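Local atomic coordinates of F5/8 type C domain protein (Bacteroides ovatus, PDB entry 4ZRX), a protein that probably hydrolyses alpha-L-fucosidic linkages in glycans and carries an F5/8 type C domain that may bind carbohydrate. Residues A[9-14]-A[279-284]; A[22-27]-A[269-274]; A[27-32]-A[446-451]. All coordinates share one frame; numbering follows the deposited sequence.

Interaction 1: A[9-14]-A[279-284]; sequences VKHVEF and ELFWYP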
loop_
_atom_site.group_PDB
_atom_site.type_symbol
_atom_site.label_atom_id
_atom_site.label_comp_id
_atom_site.label_asym_id
_atom_site.label_seq_id
_atom_site.Cartn_x
_atom_site.Cartn_y
_atom_site.Cartn_z
ATOM N N VAL A 9 -24.465 -4.742 -15.705
ATOM C CA VAL A 9 -23.888 -5.083 -14.404
ATOM C C VAL A 9 -22.675 -5.991 -14.611
ATOM O O VAL A 9 -22.811 -7.087 -15.117
ATOM C CB VAL A 9 -24.928 -5.722 -13.438
ATOM C CG1 VAL A 9 -24.324 -6.052 -12.136
ATOM C CG2 VAL A 9 -26.111 -4.791 -13.212
ATOM N N LYS A 10 -21.481 -5.497 -14.197
ATOM C CA LYS A 10 -20.217 -6.272 -14.055
ATOM C C LYS A 10 -19.486 -6.645 -15.313
ATOM O O LYS A 10 -18.245 -6.687 -15.320
ATOM C CB LYS A 10 -20.406 -7.500 -13.140
ATOM C CG LYS A 10 -19.125 -8.136 -12.667
ATOM C CD LYS A 10 -19.446 -9.255 -11.661
ATOM C CE LYS A 10 -18.268 -10.198 -11.420
ATOM N NZ LYS A 10 -18.622 -11.197 -10.355
ATOM N N HIS A 11 -20.230 -6.915 -16.389
ATOM C CA HIS A 11 -19.638 -7.288 -17.674
ATOM C C HIS A 11 -20.471 -6.781 -18.815
ATOM O O HIS A 11 -21.703 -6.738 -18.702
ATOM C CB HIS A 11 -19.495 -8.818 -17.691
ATOM C CG HIS A 11 -19.002 -9.384 -18.971
ATOM N ND1 HIS A 11 -19.762 -10.265 -19.710
ATOM C CD2 HIS A 11 -17.836 -9.238 -19.641
ATOM C CE1 HIS A 11 -19.080 -10.631 -20.781
ATOM N NE2 HIS A 11 -17.908 -10.030 -20.763
ATOM N N VAL A 12 -19.803 -6.349 -19.872
ATOM C CA VAL A 12 -20.468 -6.066 -21.119
ATOM C C VAL A 12 -19.622 -6.588 -22.268
ATOM O O VAL A 12 -18.425 -6.457 -22.258
ATOM C CB VAL A 12 -20.755 -4.536 -21.280
ATOM C CG1 VAL A 12 -19.459 -3.664 -21.276
ATOM C CG2 VAL A 12 -21.534 -4.270 -22.542
ATOM N N GLU A 13 -20.288 -7.194 -23.259
ATOM C CA GLU A 13 -19.662 -7.674 -24.487
ATOM C C GLU A 13 -19.967 -6.670 -25.598
ATOM O O GLU A 13 -21.129 -6.323 -25.792
ATOM C CB GLU A 13 -20.263 -9.042 -24.866
ATOM C CG GLU A 13 -19.919 -10.153 -23.888
ATOM C CD GLU A 13 -21.141 -10.847 -23.251
ATOM O OE1 GLU A 13 -22.155 -10.177 -22.906
ATOM O OE2 GLU A 13 -21.052 -12.068 -23.040
ATOM N N PHE A 14 -18.965 -6.210 -26.328
ATOM C CA PHE A 14 -19.206 -5.287 -27.409
ATOM C C PHE A 14 -19.624 -6.138 -28.632
ATOM O O PHE A 14 -19.019 -7.184 -28.888
ATOM C CB PHE A 14 -17.969 -4.488 -27.763
ATOM C CG PHE A 14 -17.412 -3.695 -26.634
ATOM C CD1 PHE A 14 -18.249 -2.972 -25.766
ATOM C CD2 PHE A 14 -16.034 -3.626 -26.464
ATOM C CE1 PHE A 14 -17.704 -2.223 -24.716
ATOM C CE2 PHE A 14 -15.488 -2.873 -25.400
ATOM C CZ PHE A 14 -16.347 -2.159 -24.547
ATOM N N GLU A 279 -14.711 -6.788 -24.922
ATOM C CA GLU A 279 -15.550 -6.837 -23.753
ATOM C C GLU A 279 -14.914 -6.004 -22.656
ATOM O O GLU A 279 -13.780 -5.578 -22.789
ATOM C CB GLU A 279 -15.790 -8.269 -23.301
ATOM C CG GLU A 279 -14.545 -9.109 -23.061
ATOM C CD GLU A 279 -14.842 -10.551 -22.734
ATOM O OE1 GLU A 279 -15.948 -10.887 -22.214
ATOM O OE2 GLU A 279 -13.924 -11.374 -22.922
ATOM N N LEU A 280 -15.695 -5.735 -21.618
ATOM C CA LEU A 280 -15.262 -4.865 -20.561
ATOM C C LEU A 280 -15.829 -5.361 -19.257
ATOM O O LEU A 280 -16.931 -5.920 -19.201
ATOM C CB LEU A 280 -15.620 -3.402 -20.849
ATOM C CG LEU A 280 -14.793 -2.302 -20.146
ATOM C CD1 LEU A 280 -13.432 -2.185 -20.818
ATOM C CD2 LEU A 280 -15.527 -0.934 -20.270
ATOM N N PHE A 281 -15.037 -5.167 -18.201
ATOM C CA PHE A 281 -15.337 -5.741 -16.910
ATOM C C PHE A 281 -15.376 -4.671 -15.841
ATOM O O PHE A 281 -14.482 -3.836 -15.817
ATOM C CB PHE A 281 -14.290 -6.809 -16.514
ATOM C CG PHE A 281 -14.052 -7.847 -17.549
ATOM C CD1 PHE A 281 -14.834 -8.975 -17.622
ATOM C CD2 PHE A 281 -13.040 -7.692 -18.471
ATOM C CE1 PHE A 281 -14.612 -9.918 -18.629
ATOM C CE2 PHE A 281 -12.821 -8.609 -19.460
ATOM C CZ PHE A 281 -13.612 -9.718 -19.535
ATOM N N TRP A 282 -16.354 -4.734 -14.908
ATOM C CA TRP A 282 -16.245 -3.924 -13.682
ATOM C C TRP A 282 -15.388 -4.770 -12.739
ATOM O O TRP A 282 -15.790 -5.854 -12.224
ATOM C CB TRP A 282 -17.596 -3.561 -13.038
ATOM C CG TRP A 282 -17.345 -2.558 -11.936
ATOM C CD1 TRP A 282 -17.038 -2.820 -10.662
ATOM C CD2 TRP A 282 -17.270 -1.131 -12.075
ATOM N NE1 TRP A 282 -16.726 -1.684 -9.990
ATOM C CE2 TRP A 282 -16.907 -0.616 -10.818
ATOM C CE3 TRP A 282 -17.486 -0.245 -13.126
ATOM C CZ2 TRP A 282 -16.788 0.755 -10.574
ATOM C CZ3 TRP A 282 -17.350 1.136 -12.884
ATOM C CH2 TRP A 282 -17.014 1.606 -11.598
ATOM N N TYR A 283 -14.160 -4.313 -12.515
ATOM C CA TYR A 283 -13.135 -5.164 -11.857
ATOM C C TYR A 283 -12.229 -4.190 -11.164
ATOM O O TYR A 283 -11.217 -3.789 -11.699
ATOM C CB TYR A 283 -12.461 -5.988 -12.928
ATOM C CG TYR A 283 -11.529 -7.107 -12.501
ATOM C CD1 TYR A 283 -11.806 -7.911 -11.376
ATOM C CD2 TYR A 283 -10.431 -7.442 -13.290
ATOM C CE1 TYR A 283 -10.961 -8.929 -10.987
ATOM C CE2 TYR A 283 -9.562 -8.495 -12.890
ATOM C CZ TYR A 283 -9.864 -9.249 -11.767
ATOM O OH TYR A 283 -9.056 -10.333 -11.420
ATOM N N PRO A 284 -12.606 -3.789 -9.955
ATOM C CA PRO A 284 -11.976 -2.659 -9.323
ATOM C C PRO A 284 -10.769 -3.009 -8.495
ATOM O O PRO A 284 -10.691 -4.072 -7.943
ATOM C CB PRO A 284 -13.082 -2.114 -8.418
ATOM C CG PRO A 284 -13.825 -3.338 -7.988
ATOM C CD PRO A 284 -13.871 -4.148 -9.258
#
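His11 and Glu279, on antiparallel strands, form a short histidine-carboxylate hydrogen bond, His11 NE2 donating to Glu279 OE1 at 2.6 Å. In the sheet His11 is instead the non-hydrogen-bonded partner of Phe281, and Glu279 that of Glu13. A chi1 of 176° sets CG of His11 anti to the backbone N, and the ring beyond presents NE2 diagonally across to Glu279. Glu279 OE1 receives the N-H on its anti side, with ring and carboxylate planes 60° apart, while OE2 salt-bridges Arg251. The ring of Phe281 runs beside that of His11, nearly parallel but slid away, bringing His11 CD2 within 3.4 Å of Phe281 CE1. An alanine at His11 would probably leave Glu279 OE1 without this donor and open a gap beside the Phe281 ring. Strand 11-13 pairs antiparallel with the start of strand 279-290, in the TIM-barrel fucosidase region. Val12 and Leu280 form a hydrogen-bonded pair, and Trp282 N donates to Lys10 O at 2.7 Å. On the other face, branched Val12 and Leu280 suit a buried site, Val12 CG1 lying 3.9 Å from Leu280 CB. Phe14 brings CZ to 4.0 Å from that same CB, and Glu279 CA lies over one ring face, toward its rim.

Interaction 2: A[22-27]-A[269-274]; sequences QKVDMA and GSRKIL
One side of the helical turn 22-27 meets the short, weakly bonded helix 271-274, with the CA atoms of Val24 and Arg271, and of Lys23 and Leu274, both 7.1 Å apart. Val24 crosses the Arg271 side chain at about a right angle. Its CG2 touches the aliphatic part of the arginine, 3.8 Å from Arg271 CD, while Val24 CG1 sits 3.8 Å above the guanidinium plane, over its centre. That methyl is placed there by a chi1 of 167°, which sets CG1 anti to the backbone N. Arginine suits the spot because its extended chain offers methylenes to the valine and still carries its charge onward, where NE makes a salt bridge with Glu402. Leu274 fills the space beside Val24 and Ala27: its CD1 lies 4.0 Å from Val24 CG2 and 4.3 Å from Ala27 CB, and the small alanine lets the leucine come close to the helix. Lys23, extended beyond CG, brings NZ to Leu274 O, donating at 3.2 Å, tilted 18° from the carbonyl plane. The ammonium group's stronger partner is Ala277 O, with a weak bond to Glu275 O, so a buried lysine is satisfied by main-chain oxygens around the end of the short helix. At the other end Ser270 is the N-cap, its OG accepting from Ile273 N at 3.3 Å. This is helix-to-helix packing through an apolar centre with polar margins, joining an N-terminal helix to a capped helical turn that precedes barrel strand 279-290 of the fucosidase family region.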
loop_
_atom_site.group_PDB
_atom_site.type_symbol
_atom_site.label_atom_id
_atom_site.label_comp_id
_atom_site.label_asym_id
_atom_site.label_seq_id
_atom_site.Cartn_x
_atom_site.Cartn_y
_atom_site.Cartn_z
ATOM N N GLN A 22 -19.521 3.454 -30.066
ATOM C CA GLN A 22 -20.430 2.495 -29.456
ATOM C C GLN A 22 -19.768 1.853 -28.218
ATOM O O GLN A 22 -20.410 1.644 -27.195
ATOM C CB GLN A 22 -20.847 1.433 -30.476
ATOM C CG GLN A 22 -21.865 1.984 -31.428
ATOM C CD GLN A 22 -21.799 1.354 -32.812
ATOM O OE1 GLN A 22 -21.499 0.167 -32.956
ATOM N NE2 GLN A 22 -22.069 2.159 -33.839
ATOM N N LYS A 23 -18.493 1.504 -28.341
ATOM C CA LYS A 23 -17.757 0.952 -27.177
ATOM C C LYS A 23 -17.716 1.924 -26.009
ATOM O O LYS A 23 -17.891 1.504 -24.880
ATOM C CB LYS A 23 -16.318 0.555 -27.532
ATOM C CG LYS A 23 -16.257 -0.621 -28.484
ATOM C CD LYS A 23 -14.850 -1.039 -28.789
ATOM C CE LYS A 23 -14.857 -2.162 -29.782
ATOM N NZ LYS A 23 -13.486 -2.621 -30.082
ATOM N N VAL A 24 -17.458 3.194 -26.289
ATOM C CA VAL A 24 -17.409 4.195 -25.251
ATOM C C VAL A 24 -18.766 4.359 -24.561
ATOM O O VAL A 24 -18.817 4.456 -23.343
ATOM C CB VAL A 24 -16.877 5.533 -25.783
ATOM C CG1 VAL A 24 -17.122 6.639 -24.819
ATOM C CG2 VAL A 24 -15.383 5.391 -26.040
ATOM N N ASP A 25 -19.841 4.349 -25.352
ATOM C CA ASP A 25 -21.206 4.471 -24.833
ATOM C C ASP A 25 -21.550 3.301 -23.907
ATOM O O ASP A 25 -22.105 3.481 -22.824
ATOM C CB ASP A 25 -22.195 4.514 -26.048
ATOM C CG ASP A 25 -23.617 4.787 -25.652
ATOM O OD1 ASP A 25 -24.286 3.885 -25.143
ATOM O OD2 ASP A 25 -24.110 5.899 -25.946
HETATM N N MSE A 26 -21.184 2.088 -24.324
HETATM C CA MSE A 26 -21.443 0.922 -23.525
HETATM C C MSE A 26 -20.542 0.934 -22.275
HETATM O O MSE A 26 -20.985 0.661 -21.162
HETATM C CB MSE A 26 -21.246 -0.338 -24.357
HETATM C CG MSE A 26 -22.306 -0.428 -25.479
HETATM SE SE MSE A 26 -22.039 -2.023 -26.549
HETATM C CE MSE A 26 -22.950 -3.288 -25.392
ATOM N N ALA A 27 -19.286 1.279 -22.478
ATOM C CA ALA A 27 -18.325 1.326 -21.350
ATOM C C ALA A 27 -18.799 2.254 -20.218
ATOM O O ALA A 27 -18.648 1.969 -19.035
ATOM C CB ALA A 27 -16.946 1.806 -21.853
ATOM N N GLY A 269 -7.686 0.794 -19.310
ATOM C CA GLY A 269 -9.028 1.201 -19.749
ATOM C C GLY A 269 -9.225 2.478 -20.515
ATOM O O GLY A 269 -10.379 2.883 -20.628
ATOM N N SER A 270 -8.162 3.096 -21.044
ATOM C CA SER A 270 -8.338 4.324 -21.839
ATOM C C SER A 270 -9.120 4.025 -23.117
ATOM O O SER A 270 -9.225 2.890 -23.532
ATOM C CB SER A 270 -7.014 4.907 -22.278
ATOM O OG SER A 270 -6.406 4.030 -23.220
ATOM N N ARG A 271 -9.625 5.067 -23.776
ATOM C CA ARG A 271 -10.323 4.831 -25.044
ATOM C C ARG A 271 -9.417 4.203 -26.097
ATOM O O ARG A 271 -9.872 3.401 -26.923
ATOM C CB ARG A 271 -10.867 6.135 -25.655
ATOM C CG ARG A 271 -11.924 6.783 -24.806
ATOM C CD ARG A 271 -12.619 7.928 -25.601
ATOM N NE ARG A 271 -13.461 8.734 -24.734
ATOM C CZ ARG A 271 -14.479 9.490 -25.129
ATOM N NH1 ARG A 271 -14.883 9.469 -26.410
ATOM N NH2 ARG A 271 -15.155 10.207 -24.255
ATOM N N LYS A 272 -8.145 4.552 -26.056
ATOM C CA LYS A 272 -7.182 3.948 -26.966
ATOM C C LYS A 272 -7.188 2.446 -26.833
ATOM O O LYS A 272 -7.228 1.733 -27.845
ATOM C CB LYS A 272 -5.800 4.496 -26.650
ATOM C CG LYS A 272 -4.628 3.993 -27.463
ATOM C CD LYS A 272 -3.333 4.557 -26.739
ATOM C CE LYS A 272 -2.103 3.733 -26.907
ATOM N NZ LYS A 272 -1.592 3.945 -28.301
ATOM N N ILE A 273 -7.105 1.935 -25.613
ATOM C CA ILE A 273 -7.052 0.496 -25.454
ATOM C C ILE A 273 -8.402 -0.195 -25.694
ATOM O O ILE A 273 -8.433 -1.376 -26.050
ATOM C CB ILE A 273 -6.355 0.122 -24.137
ATOM C CG1 ILE A 273 -5.726 -1.266 -24.232
ATOM C CG2 ILE A 273 -7.252 0.253 -22.878
ATOM C CD1 ILE A 273 -4.438 -1.340 -23.379
ATOM N N LEU A 274 -9.524 0.524 -25.541
ATOM C CA LEU A 274 -10.833 -0.018 -25.960
ATOM C C LEU A 274 -10.884 -0.483 -27.388
ATOM O O LEU A 274 -11.641 -1.408 -27.705
ATOM C CB LEU A 274 -11.948 1.012 -25.799
ATOM C CG LEU A 274 -12.343 1.276 -24.369
ATOM C CD1 LEU A 274 -13.467 2.334 -24.317
ATOM C CD2 LEU A 274 -12.807 -0.027 -23.717
#

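Interaction 3: A[27-32]-A[446-451]; sequences AARLVP and CRLTAY. With EDO (1,2-ethanediol), chain C.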
loop_
_atom_site.group_PDB
_atom_site.type_symbol
_atom_site.label_atom_id
_atom_site.label_comp_id
_atom_site.label_asym_id
_atom_site.label_seq_id
_atom_site.Cartn_x
_atom_site.Cartn_y
_atom_site.Cartn_z
ATOM N N ALA A 27 -19.286 1.279 -22.478
ATOM C CA ALA A 27 -18.325 1.326 -21.350
ATOM C C ALA A 27 -18.799 2.254 -20.218
ATOM O O ALA A 27 -18.648 1.969 -19.035
ATOM C CB ALA A 27 -16.946 1.806 -21.853
ATOM N N ALA A 28 -19.382 3.387 -20.619
ATOM C CA ALA A 28 -19.860 4.380 -19.692
ATOM C C ALA A 28 -20.994 3.855 -18.838
ATOM O O ALA A 28 -21.301 4.436 -17.789
ATOM C CB ALA A 28 -20.308 5.659 -20.467
ATOM N N ARG A 29 -21.664 2.795 -19.288
ATOM C CA ARG A 29 -22.824 2.299 -18.568
ATOM C C ARG A 29 -22.602 0.958 -17.936
ATOM O O ARG A 29 -23.542 0.266 -17.549
ATOM C CB ARG A 29 -24.012 2.264 -19.528
ATOM C CG ARG A 29 -24.408 3.654 -19.938
ATOM C CD ARG A 29 -25.563 3.645 -20.915
ATOM N NE ARG A 29 -25.139 3.124 -22.205
ATOM C CZ ARG A 29 -25.496 1.954 -22.724
ATOM N NH1 ARG A 29 -26.303 1.115 -22.080
ATOM N NH2 ARG A 29 -25.036 1.606 -23.916
ATOM N N LEU A 30 -21.326 0.598 -17.776
ATOM C CA LEU A 30 -20.932 -0.595 -17.069
ATOM C C LEU A 30 -20.807 -0.280 -15.581
ATOM O O LEU A 30 -20.144 0.685 -15.217
ATOM C CB LEU A 30 -19.608 -1.077 -17.615
ATOM C CG LEU A 30 -18.899 -2.234 -16.925
ATOM C CD1 LEU A 30 -19.736 -3.506 -17.033
ATOM C CD2 LEU A 30 -17.546 -2.455 -17.544
ATOM N N VAL A 31 -21.443 -1.071 -14.741
ATOM C CA VAL A 31 -21.652 -0.734 -13.348
ATOM C C VAL A 31 -21.314 -1.918 -12.401
ATOM O O VAL A 31 -21.379 -3.041 -12.820
ATOM C CB VAL A 31 -23.073 -0.225 -13.071
ATOM C CG1 VAL A 31 -23.375 0.948 -13.932
ATOM C CG2 VAL A 31 -24.101 -1.325 -13.210
ATOM N N PRO A 32 -20.914 -1.651 -11.146
ATOM C CA PRO A 32 -20.673 -2.737 -10.166
ATOM C C PRO A 32 -21.939 -3.495 -9.771
ATOM O O PRO A 32 -23.066 -2.958 -9.840
ATOM C CB PRO A 32 -20.112 -1.998 -8.912
ATOM C CG PRO A 32 -20.547 -0.544 -9.110
ATOM C CD PRO A 32 -20.619 -0.321 -10.577
ATOM N N CYS A 446 -15.204 13.645 -20.659
ATOM C CA CYS A 446 -15.910 12.515 -20.036
ATOM C C CYS A 446 -16.591 11.693 -21.080
ATOM O O CYS A 446 -16.778 12.165 -22.236
ATOM C CB CYS A 446 -16.874 12.970 -18.982
ATOM S SG CYS A 446 -18.198 14.118 -19.571
ATOM N N ARG A 447 -16.953 10.486 -20.690
ATOM C CA ARG A 447 -17.743 9.603 -21.502
ATOM C C ARG A 447 -19.196 9.891 -21.249
ATOM O O ARG A 447 -19.639 9.903 -20.106
ATOM C CB ARG A 447 -17.410 8.152 -21.153
ATOM C CG ARG A 447 -15.906 7.885 -21.339
ATOM C CD ARG A 447 -15.520 6.478 -20.857
ATOM N NE ARG A 447 -14.112 6.248 -21.150
ATOM C CZ ARG A 447 -13.458 5.108 -20.996
ATOM N NH1 ARG A 447 -14.052 4.008 -20.506
ATOM N NH2 ARG A 447 -12.175 5.075 -21.315
ATOM N N LEU A 448 -19.974 10.070 -22.342
ATOM C CA LEU A 448 -21.388 10.446 -22.190
ATOM C C LEU A 448 -21.523 11.624 -21.208
ATOM O O LEU A 448 -20.764 12.557 -21.348
ATOM C CB LEU A 448 -22.238 9.292 -21.748
ATOM C CG LEU A 448 -22.295 8.060 -22.651
ATOM C CD1 LEU A 448 -23.342 7.035 -22.151
ATOM C CD2 LEU A 448 -22.579 8.412 -24.118
ATOM N N THR A 449 -22.511 11.612 -20.290
ATOM C CA THR A 449 -22.661 12.645 -19.281
ATOM C C THR A 449 -22.085 12.177 -17.958
ATOM O O THR A 449 -22.474 11.111 -17.482
ATOM C CB THR A 449 -24.143 13.002 -19.158
ATOM O OG1 THR A 449 -24.600 13.485 -20.419
ATOM C CG2 THR A 449 -24.376 14.098 -18.141
ATOM N N ALA A 450 -21.179 12.957 -17.356
ATOM C CA ALA A 450 -20.612 12.647 -16.054
ATOM C C ALA A 450 -21.563 13.026 -14.944
ATOM O O ALA A 450 -22.265 14.023 -15.076
ATOM C CB ALA A 450 -19.322 13.416 -15.845
ATOM N N TYR A 451 -21.569 12.243 -13.893
ATOM C CA TYR A 451 -22.388 12.471 -12.693
ATOM C C TYR A 451 -21.468 12.604 -11.467
ATOM O O TYR A 451 -20.925 11.610 -10.995
ATOM C CB TYR A 451 -23.356 11.314 -12.502
ATOM C CG TYR A 451 -24.263 11.143 -13.673
ATOM C CD1 TYR A 451 -25.086 12.173 -14.098
ATOM C CD2 TYR A 451 -24.305 9.961 -14.378
ATOM C CE1 TYR A 451 -25.922 11.993 -15.210
ATOM C CE2 TYR A 451 -25.115 9.793 -15.477
ATOM C CZ TYR A 451 -25.910 10.802 -15.882
ATOM O OH TYR A 451 -26.711 10.622 -16.999
HETATM C C1 EDO C . -24.678 -1.125 -7.111
HETATM O O1 EDO C . -26.008 -1.655 -7.140
HETATM C C2 EDO C . -24.476 -0.061 -8.166
HETATM O O2 EDO C . -24.167 -0.602 -9.449
HETATM O O HOH W 1 -16.353 3.741 -18.805
#
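Arg447 meets the type I turn 27-30, at the end of helix 20-27, with the two ends of its side chain. Its CB packs 3.9 Å from Ala28 CB. With CG beside the backbone N (chi1 -57°) and the chain extended from there to NE, the arginine passes Ala28 and goes on toward Ala27. NE is taken by a salt bridge with Glu402. At the tip the two terminal nitrogens part company: NH2 donates to Gly269 O, whereas Arg447 NH1 lies 3.9 Å from Ala27 CB and gives a hydrogen bond of 2.9 Å to a water. That water in turn donates, weakly, to Ala27 O, so the guanidinium is linked to the backbone at the start of the turn. Trp239 adds a cation-pi contact. The next residue, Leu448, supplies the apolar half of the interface: its CD1 rests 3.7 Å from Ala28 CB and 4.2 Å from Arg29 CG, and also lies at the edge of the Arg29 guanidinium. Arg29 itself is paired with Asp25. Alanines suit this surface because a single methyl lets both the leucine and the arginine stem approach closely. With the arginine charges answered by acidic residues elsewhere, the turn between strands 438-446 and 450-458 of the beta-sandwich meets the fucosidase-family region mainly by apolar packing, plus a water bridge.

How the interactions relate
The three contacts form one continuous patch, their centres about 10 to 12 Å apart, running from the barrel side to the beta-sandwich. Ala27 belongs to both interaction 2 and interaction 3, and its CB also packs 3.5 Å from Leu280 CD2 of interaction 1. CE of selenomethionine Met26 lies 3.3 Å from Val12 CG2, where helix 20-27 packs on the strand pair, and Lys10 N probably bonds to Val31 O at 2.8 Å. Between interactions 2 and 3, Asp25 OD2 lies 3.5 Å from Leu448 CD2, and Glu402 is the salt-bridge partner common to both. The ethanediol, probably from the crystallisation liquor, bonds through O2 to Pro32 O at 2.6 Å and is not evidence of a substrate site.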